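Local coordinates for protein putative Chlorite dismutase TA0507 (Thermoplasma acidophilum, PDB 3DTZ) that is of unknown function but belongs to the chlorite dismutase family, whose members generally bind heme and act as oxidoreductases, at residues D[113-121]-D[180-189]. Residues are numbered along the deposited sequence; the frame is centred on the assembly and turned at random. Where two conformers were deposited one is given.
Sequences ISIYDESPY and RSYTTYSFGI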
# COMPACT_ATOMS: atom_id res chain seq x y z
N ILE D 113 7.97 18.34 -4.40
CA ILE D 113 8.18 19.75 -4.75
C ILE D 113 8.20 20.48 -3.41
O ILE D 113 7.33 20.29 -2.55
CB ILE D 113 7.08 20.31 -5.71
CG1 ILE D 113 7.23 21.82 -5.92
CG2 ILE D 113 5.65 20.06 -5.15
CD1 ILE D 113 8.30 22.22 -6.86
N SER D 114 9.23 21.29 -3.21
CA SER D 114 9.43 21.89 -1.90
C SER D 114 10.26 23.17 -2.08
O SER D 114 10.71 23.48 -3.20
CB SER D 114 10.14 20.92 -0.97
OG SER D 114 11.39 20.53 -1.50
N ILE D 115 10.46 23.89 -0.98
CA ILE D 115 11.10 25.22 -1.03
C ILE D 115 12.28 25.21 -0.09
O ILE D 115 12.12 24.87 1.07
CB ILE D 115 10.09 26.30 -0.56
CG1 ILE D 115 8.91 26.38 -1.52
CG2 ILE D 115 10.74 27.68 -0.49
CD1 ILE D 115 7.60 26.33 -0.77
N TYR D 116 13.46 25.63 -0.54
CA TYR D 116 14.63 25.63 0.35
C TYR D 116 14.44 26.59 1.55
O TYR D 116 14.00 27.73 1.38
CB TYR D 116 15.89 26.09 -0.41
CG TYR D 116 16.42 25.06 -1.39
CD1 TYR D 116 17.20 23.98 -0.95
CD2 TYR D 116 16.13 25.18 -2.75
CE1 TYR D 116 17.68 23.02 -1.89
CE2 TYR D 116 16.61 24.26 -3.70
CZ TYR D 116 17.39 23.19 -3.26
OH TYR D 116 17.84 22.29 -4.20
N ASP D 117 14.80 26.13 2.75
CA ASP D 117 14.95 27.00 3.90
C ASP D 117 16.40 27.52 3.85
O ASP D 117 17.35 26.78 4.12
CB ASP D 117 14.68 26.22 5.19
CG ASP D 117 14.91 27.06 6.44
OD1 ASP D 117 15.22 28.27 6.33
OD2 ASP D 117 14.77 26.48 7.55
N GLU D 118 16.57 28.79 3.50
CA GLU D 118 17.95 29.33 3.37
C GLU D 118 18.53 29.83 4.70
O GLU D 118 19.68 30.26 4.75
CB GLU D 118 18.00 30.44 2.33
CG GLU D 118 17.48 29.98 0.97
CD GLU D 118 17.47 31.08 -0.08
OE1 GLU D 118 18.47 31.84 -0.19
OE2 GLU D 118 16.45 31.17 -0.79
N SER D 119 17.74 29.81 5.77
CA SER D 119 18.21 30.42 7.01
C SER D 119 19.51 29.83 7.58
O SER D 119 20.35 30.61 8.07
CB SER D 119 17.10 30.55 8.07
OG SER D 119 16.64 29.28 8.49
N PRO D 120 19.73 28.48 7.50
CA PRO D 120 21.03 27.95 7.99
C PRO D 120 22.23 28.47 7.20
O PRO D 120 23.30 28.67 7.77
CB PRO D 120 20.93 26.43 7.76
CG PRO D 120 19.55 26.14 7.50
CD PRO D 120 18.85 27.39 7.05
N TYR D 121 22.03 28.73 5.91
CA TYR D 121 23.10 29.29 5.07
C TYR D 121 23.29 30.75 5.40
O TYR D 121 24.44 31.20 5.67
CB TYR D 121 22.79 29.08 3.55
CG TYR D 121 23.02 27.64 3.14
CD1 TYR D 121 22.06 26.65 3.40
CD2 TYR D 121 24.23 27.26 2.53
CE1 TYR D 121 22.29 25.30 3.05
CE2 TYR D 121 24.46 25.93 2.19
CZ TYR D 121 23.51 24.97 2.45
OH TYR D 121 23.79 23.67 2.12
N ARG D 180 27.01 18.44 2.29
CA ARG D 180 26.21 19.64 2.04
C ARG D 180 24.79 19.30 2.35
O ARG D 180 24.23 18.40 1.74
CB ARG D 180 26.32 20.14 0.60
CG ARG D 180 27.76 20.23 0.20
CD ARG D 180 28.00 21.31 -0.79
NE ARG D 180 27.93 20.83 -2.15
CZ ARG D 180 28.99 20.59 -2.93
NH1 ARG D 180 30.22 20.74 -2.49
NH2 ARG D 180 28.79 20.19 -4.16
N SER D 181 24.21 20.07 3.27
CA SER D 181 22.87 19.80 3.78
C SER D 181 21.87 20.86 3.35
O SER D 181 22.16 22.06 3.42
CB SER D 181 22.91 19.75 5.31
OG SER D 181 21.63 19.53 5.85
N TYR D 182 20.68 20.41 2.92
CA TYR D 182 19.61 21.32 2.54
C TYR D 182 18.28 20.86 3.15
O TYR D 182 17.83 19.73 2.91
CB TYR D 182 19.45 21.37 1.02
CG TYR D 182 20.71 21.59 0.24
CD1 TYR D 182 21.18 22.88 -0.03
CD2 TYR D 182 21.42 20.52 -0.28
CE1 TYR D 182 22.34 23.09 -0.78
CE2 TYR D 182 22.58 20.72 -1.04
CZ TYR D 182 23.03 22.00 -1.27
OH TYR D 182 24.18 22.16 -2.01
N THR D 183 17.67 21.75 3.93
CA THR D 183 16.33 21.54 4.45
C THR D 183 15.36 22.29 3.56
O THR D 183 15.57 23.47 3.22
CB THR D 183 16.19 22.06 5.91
OG1 THR D 183 17.06 21.29 6.76
CG2 THR D 183 14.77 21.89 6.38
N THR D 184 14.29 21.60 3.16
CA THR D 184 13.31 22.22 2.29
C THR D 184 11.94 21.97 2.91
O THR D 184 11.75 20.94 3.62
CB THR D 184 13.36 21.66 0.83
OG1 THR D 184 12.73 20.36 0.76
CG2 THR D 184 14.80 21.62 0.27
N TYR D 185 11.02 22.88 2.67
CA TYR D 185 9.69 22.77 3.27
C TYR D 185 8.59 22.60 2.24
O TYR D 185 8.66 23.14 1.13
CB TYR D 185 9.39 23.90 4.24
CG TYR D 185 9.41 25.30 3.69
CD1 TYR D 185 10.61 26.04 3.65
CD2 TYR D 185 8.23 25.92 3.27
CE1 TYR D 185 10.63 27.37 3.15
CE2 TYR D 185 8.25 27.25 2.78
CZ TYR D 185 9.43 27.96 2.73
OH TYR D 185 9.42 29.27 2.25
N SER D 186 7.58 21.85 2.62
CA SER D 186 6.48 21.54 1.70
C SER D 186 5.12 21.52 2.43
O SER D 186 4.18 20.93 1.92
CB SER D 186 6.76 20.22 0.96
OG SER D 186 7.01 19.17 1.86
N PHE D 187 5.02 22.20 3.58
CA PHE D 187 3.70 22.39 4.25
C PHE D 187 2.65 22.82 3.25
O PHE D 187 2.89 23.73 2.45
CB PHE D 187 3.74 23.47 5.34
CG PHE D 187 4.68 23.14 6.46
CD1 PHE D 187 4.24 22.36 7.52
CD2 PHE D 187 6.00 23.61 6.43
CE1 PHE D 187 5.10 22.04 8.58
CE2 PHE D 187 6.87 23.29 7.48
CZ PHE D 187 6.40 22.51 8.57
N GLY D 188 1.52 22.12 3.25
CA GLY D 188 0.37 22.54 2.45
C GLY D 188 0.47 22.24 0.96
O GLY D 188 -0.50 22.52 0.23
N ILE D 189 1.59 21.67 0.50
CA ILE D 189 1.83 21.48 -0.94
C ILE D 189 2.30 20.06 -1.32
O ILE D 189 2.51 19.76 -2.50
CB ILE D 189 2.76 22.56 -1.55
CG1 ILE D 189 4.18 22.47 -0.98
CG2 ILE D 189 2.15 23.99 -1.37
CD1 ILE D 189 5.24 23.32 -1.79
O HOH W 1 18.91 24.41 4.15
O HOH W 2 25.50 22.19 4.57
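The phenol of Y121, on the short helix that follows strand 106-116, reaches back to the neighbouring strand: its OH donates to S181 O (2.6 Å), from well above the carbonyl plane. Y121 OH also lies over one face of the Y182 ring, 3.3 Å from Y182 CE1, while the two rings are nearly parallel (12°) but slid apart. Y116 completes this aromatic cluster, turning its edge toward the face of Y182 in an offset edge-to-face pair, its CE1 touching Y182 CB; T184 CG2 packs beside Y116 CD1.

Farther along, the strands pair antiparallel only briefly: the N-to-C directions of 113-116 and 180-185 are 121° apart, well short of the 180° of a straight antiparallel pair. I115 and Y185 form the hydrogen-bonded pair, with Y185 N to I115 O at 2.8 Å and I115 N to Y185 O at 2.9 Å. D117 N extends the ladder to T183 O in a nearly straight bond, and a water bridges D117 O and T183 N. With CG between its backbone N and carbonyl carbon (chi1 60°), the Y185 ring is brought over I115, whose CB sits 3.8 Å from the ring centroid in a CH-pi contact; S207 of a second subunit packs on both residues. Ahead of the turn into the helix, D117 OD1 accepts from S119 N, a capping bond.

These two strands form part of the curled antiparallel sheet: strand 25-33 flanks 106-116, and strand 194-200 flanks 180-185. Helix 128-132 packs on Y116 and Y121, and its S131 bonds Y182 OH.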